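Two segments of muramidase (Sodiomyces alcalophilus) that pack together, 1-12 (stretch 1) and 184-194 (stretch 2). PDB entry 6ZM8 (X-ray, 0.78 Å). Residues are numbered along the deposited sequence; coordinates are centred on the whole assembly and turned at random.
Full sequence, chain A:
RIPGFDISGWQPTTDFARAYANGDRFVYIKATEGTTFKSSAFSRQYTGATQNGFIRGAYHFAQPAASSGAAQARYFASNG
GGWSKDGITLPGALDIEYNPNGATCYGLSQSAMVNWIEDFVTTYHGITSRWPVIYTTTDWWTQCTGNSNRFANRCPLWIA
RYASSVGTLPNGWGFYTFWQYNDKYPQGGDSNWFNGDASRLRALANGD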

# COMPACT_ATOMS: atom_id res chain seq x y z
N ARG A 1 -9.61 7.09 14.91
CA ARG A 1 -8.49 6.61 14.16
C ARG A 1 -7.93 5.37 14.81
O ARG A 1 -8.08 5.25 16.03
CB ARG A 1 -7.42 7.69 14.27
CG ARG A 1 -6.81 8.13 12.98
CD ARG A 1 -6.27 9.54 13.06
NE ARG A 1 -5.56 9.81 14.31
CZ ARG A 1 -4.86 10.92 14.57
NH1 ARG A 1 -4.23 11.09 15.74
NH2 ARG A 1 -4.80 11.88 13.67
N ILE A 2 -7.29 4.50 14.03
CA ILE A 2 -6.63 3.30 14.53
C ILE A 2 -5.17 3.37 14.14
O ILE A 2 -4.86 3.66 12.98
CB ILE A 2 -7.29 2.02 14.00
CG1 ILE A 2 -8.72 1.94 14.58
CG2 ILE A 2 -6.48 0.78 14.34
CD1 ILE A 2 -9.50 0.74 14.09
N PRO A 3 -4.23 3.06 15.06
CA PRO A 3 -2.81 3.06 14.70
C PRO A 3 -2.39 1.77 13.99
O PRO A 3 -2.84 0.68 14.33
CB PRO A 3 -2.08 3.16 16.06
CG PRO A 3 -3.11 2.95 17.09
CD PRO A 3 -4.41 2.78 16.49
N GLY A 4 -1.44 1.94 13.08
CA GLY A 4 -0.74 0.81 12.50
C GLY A 4 0.58 1.29 11.92
O GLY A 4 1.06 2.38 12.21
N PHE A 5 1.19 0.43 11.08
CA PHE A 5 2.56 0.70 10.66
C PHE A 5 2.85 -0.08 9.38
O PHE A 5 2.01 -0.82 8.87
CB PHE A 5 3.57 0.43 11.80
CG PHE A 5 3.80 -1.00 12.22
CD1 PHE A 5 2.83 -1.74 12.90
CD2 PHE A 5 5.03 -1.60 12.00
CE1 PHE A 5 3.09 -3.02 13.35
CE2 PHE A 5 5.31 -2.88 12.45
CZ PHE A 5 4.34 -3.58 13.15
N ASP A 6 4.05 0.12 8.84
CA ASP A 6 4.48 -0.66 7.68
C ASP A 6 5.98 -0.87 7.75
O ASP A 6 6.73 -0.09 8.35
CB ASP A 6 4.04 -0.03 6.34
CG ASP A 6 4.62 1.36 6.12
OD1 ASP A 6 5.81 1.43 5.71
OD2 ASP A 6 3.90 2.35 6.38
N ILE A 7 6.38 -1.98 7.14
CA ILE A 7 7.76 -2.49 7.18
C ILE A 7 8.10 -3.13 5.84
O ILE A 7 7.24 -3.52 5.04
CB ILE A 7 7.94 -3.50 8.33
CG1 ILE A 7 6.99 -4.71 8.17
CG2 ILE A 7 7.80 -2.82 9.69
CD1 ILE A 7 7.01 -5.66 9.35
N SER A 8 9.41 -3.27 5.65
CA SER A 8 9.98 -3.94 4.49
C SER A 8 11.21 -4.70 4.94
O SER A 8 11.51 -4.80 6.14
CB SER A 8 10.35 -2.94 3.41
OG SER A 8 11.48 -2.18 3.82
N GLY A 9 11.98 -5.22 3.98
CA GLY A 9 13.25 -5.87 4.32
C GLY A 9 14.27 -4.90 4.85
O GLY A 9 15.36 -5.37 5.28
N TRP A 10 14.04 -3.61 4.86
CA TRP A 10 14.94 -2.66 5.51
C TRP A 10 14.97 -2.87 7.03
O TRP A 10 15.95 -2.50 7.65
CB TRP A 10 14.48 -1.23 5.17
CG TRP A 10 15.46 -0.15 5.40
CD1 TRP A 10 15.47 0.72 6.46
CD2 TRP A 10 16.58 0.18 4.59
NE1 TRP A 10 16.54 1.56 6.37
CE2 TRP A 10 17.25 1.25 5.24
CE3 TRP A 10 17.12 -0.32 3.42
CZ2 TRP A 10 18.40 1.82 4.74
CZ3 TRP A 10 18.27 0.27 2.90
CH2 TRP A 10 18.88 1.34 3.55
N GLN A 11 13.87 -3.39 7.61
CA GLN A 11 13.75 -3.55 9.06
C GLN A 11 14.19 -4.95 9.44
O GLN A 11 13.47 -5.91 9.16
CB GLN A 11 12.29 -3.36 9.51
CG GLN A 11 11.87 -1.91 9.61
CD GLN A 11 11.78 -1.19 8.32
OE1 GLN A 11 11.03 -1.56 7.44
NE2 GLN A 11 12.55 -0.09 8.27
N PRO A 12 15.27 -5.11 10.21
CA PRO A 12 15.71 -6.44 10.61
C PRO A 12 14.74 -7.07 11.58
O PRO A 12 14.72 -8.27 11.63
CB PRO A 12 17.08 -6.21 11.28
CG PRO A 12 17.04 -4.77 11.74
CD PRO A 12 16.22 -4.08 10.68
N LYS A 184 9.22 6.75 11.49
CA LYS A 184 9.85 6.57 12.79
C LYS A 184 9.04 5.61 13.66
O LYS A 184 8.91 5.82 14.87
CB LYS A 184 10.05 7.91 13.50
CG LYS A 184 10.89 8.91 12.78
CD LYS A 184 10.83 10.26 13.45
CE LYS A 184 11.83 11.23 12.89
NZ LYS A 184 11.68 12.57 13.49
N TYR A 185 8.54 4.52 13.09
CA TYR A 185 7.94 3.49 13.94
C TYR A 185 8.98 3.08 14.97
O TYR A 185 10.16 2.91 14.63
CB TYR A 185 7.50 2.29 13.08
CG TYR A 185 6.70 1.30 13.89
CD1 TYR A 185 5.40 1.63 14.27
CD2 TYR A 185 7.24 0.11 14.35
CE1 TYR A 185 4.68 0.84 15.14
CE2 TYR A 185 6.52 -0.70 15.24
CZ TYR A 185 5.24 -0.31 15.65
OH TYR A 185 4.59 -1.10 16.55
N PRO A 186 8.61 2.83 16.24
CA PRO A 186 9.66 2.65 17.28
C PRO A 186 10.58 1.47 17.04
O PRO A 186 11.73 1.53 17.45
CB PRO A 186 8.87 2.51 18.57
CG PRO A 186 7.44 2.26 18.17
CD PRO A 186 7.29 2.98 16.87
N GLN A 187 10.08 0.41 16.43
CA GLN A 187 10.89 -0.77 16.12
C GLN A 187 11.51 -0.71 14.73
O GLN A 187 12.13 -1.70 14.33
CB GLN A 187 10.06 -2.05 16.23
CG GLN A 187 9.48 -2.28 17.63
CD GLN A 187 8.91 -3.66 17.71
OE1 GLN A 187 9.61 -4.65 17.44
NE2 GLN A 187 7.63 -3.79 18.04
N GLY A 188 11.34 0.40 14.02
CA GLY A 188 11.76 0.52 12.64
C GLY A 188 10.55 0.39 11.71
O GLY A 188 9.70 -0.48 11.91
N GLY A 189 10.50 1.25 10.71
CA GLY A 189 9.40 1.29 9.76
C GLY A 189 8.69 2.61 9.81
O GLY A 189 9.16 3.59 10.39
N ASP A 190 7.52 2.64 9.16
CA ASP A 190 6.73 3.85 9.08
C ASP A 190 5.45 3.72 9.90
O ASP A 190 4.95 2.62 10.09
CB ASP A 190 6.36 4.18 7.62
CG ASP A 190 7.58 4.10 6.73
OD1 ASP A 190 8.54 4.80 6.95
OD2 ASP A 190 7.57 3.24 5.76
N SER A 191 4.92 4.86 10.35
CA SER A 191 3.70 4.86 11.14
C SER A 191 2.52 5.34 10.30
O SER A 191 2.65 6.30 9.54
CB SER A 191 3.82 5.79 12.35
OG SER A 191 4.95 5.43 13.15
N ASN A 192 1.37 4.69 10.51
CA ASN A 192 0.15 4.99 9.78
C ASN A 192 -1.02 5.18 10.75
O ASN A 192 -1.11 4.56 11.80
CB ASN A 192 -0.24 3.83 8.85
CG ASN A 192 0.84 3.60 7.81
OD1 ASN A 192 1.13 4.48 7.01
ND2 ASN A 192 1.44 2.40 7.84
N TRP A 193 -1.98 6.00 10.29
CA TRP A 193 -3.33 6.04 10.84
C TRP A 193 -4.29 5.44 9.84
O TRP A 193 -4.21 5.73 8.64
CB TRP A 193 -3.79 7.47 11.12
CG TRP A 193 -2.99 8.21 12.15
CD1 TRP A 193 -2.32 9.37 11.97
CD2 TRP A 193 -2.75 7.84 13.53
NE1 TRP A 193 -1.71 9.78 13.13
CE2 TRP A 193 -1.91 8.84 14.09
CE3 TRP A 193 -3.16 6.77 14.33
CZ2 TRP A 193 -1.46 8.77 15.42
CZ3 TRP A 193 -2.71 6.71 15.64
CH2 TRP A 193 -1.89 7.70 16.17
N PHE A 194 -5.24 4.66 10.34
CA PHE A 194 -6.43 4.27 9.59
C PHE A 194 -7.57 5.20 10.00
O PHE A 194 -7.85 5.39 11.19
CB PHE A 194 -6.82 2.81 9.91
CG PHE A 194 -8.17 2.44 9.34
CD1 PHE A 194 -8.36 2.24 7.99
CD2 PHE A 194 -9.28 2.31 10.20
CE1 PHE A 194 -9.61 1.89 7.49
CE2 PHE A 194 -10.52 1.96 9.70
CZ PHE A 194 -10.69 1.76 8.36

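Strand 2-7 and strand 190-194, far apart in sequence, pair antiparallel, their axes approaching to 4.4 Å with 142° between their N-to-C directions. Ile2, Gly4 and Asp6 form the hydrogen-bonded pairs with Phe194, Asn192 and Asp190, and each pair is closed by two backbone hydrogen bonds: Ile2 N to Phe194 O (3.0 Å) and Phe194 N to Ile2 O (2.8 Å), Gly4 N to Asn192 O and Asn192 N to Gly4 O (both 2.9 Å), Asp6 N to Asp190 O (2.9 Å) and Asp190 N to Asp6 O (3.0 Å). Between them, Pro3 faces Trp193 and Phe5 faces Ser191 as non-hydrogen-bonded pairs; proline, which has no amide hydrogen to give, therefore costs this pairing no hydrogen bond at position 3. Two type I turns lie at the Asp6-Asp190 end of the pairing, Ser8 to Gln11 after the first strand and Tyr185 to Gly188 before the second.

Side chains alternate between the two faces of the sheet. On the face of Pro3, Phe5, Ser191 and Trp193, aromatic packing dominates. The Phe5 ring (chi1 p) stacks face to face on Tyr185, with centroids 4.0 Å apart and planes at 9°, and Phe5 CB lies 3.3 Å from Tyr185 CD1; both residues are buried. Tyr185 points toward stretch 1; its backbone N is hydrogen-bonded to Gly189 O (2.9 Å), while its hydroxyl is satisfied elsewhere in the structure. At the other end, Trp193, which has the largest area covered across the contact, offers its indole to Arg1. The guanidinium lies flat on it, planes at 8°, with Arg1 CZ 3.7 Å from the centroid of the Trp193 five-membered ring, a cation-pi arrangement that suits an exposed arginine. Pro3 CB adds an apolar contact with Trp193 CZ3 at 3.6 Å.

The face of Ile2, Asp6, Asp190, Asn192 and Phe194 combines polar and apolar contacts. Buried Asp6 (chi1 p) receives a hydrogen bond from Asn192 ND2 to its OD2 at 2.9 Å, so the amide supplies a donor to a buried acid group. Asp6 OD1 lies just 2.5 Å from Asp190 OD2; at this separation one of the two acids probably carries a proton, and which one is left open. Gly4, between Ile2 and Asp6 on strand 2-7, is buried without a side chain. Beyond it Ile2 and Phe194 pack together, Ile2 CB to Phe194 CB 4.2 Å.

Glycines suit the close approach just before strand 190-194. At Gly189, with phi 118°, a CB would lie 2.4 Å from Asp6 O, a clash, and would also jam against the preceding carbonyl; instead Gly189 CA makes a CA-H...O contact with Asp6 O at 3.3 Å. Gly188, at phi 102°, likewise calls for glycine and lets Gln11 CG come within 3.4 Å of Gly188 C. Gln11 points toward stretch 2, yet its OE1 accepts a hydrogen bond from Ser8 N at 3.0 Å, tying the side chain to its own turn. Altogether 818 Å² is buried between the stretches, both sides summed.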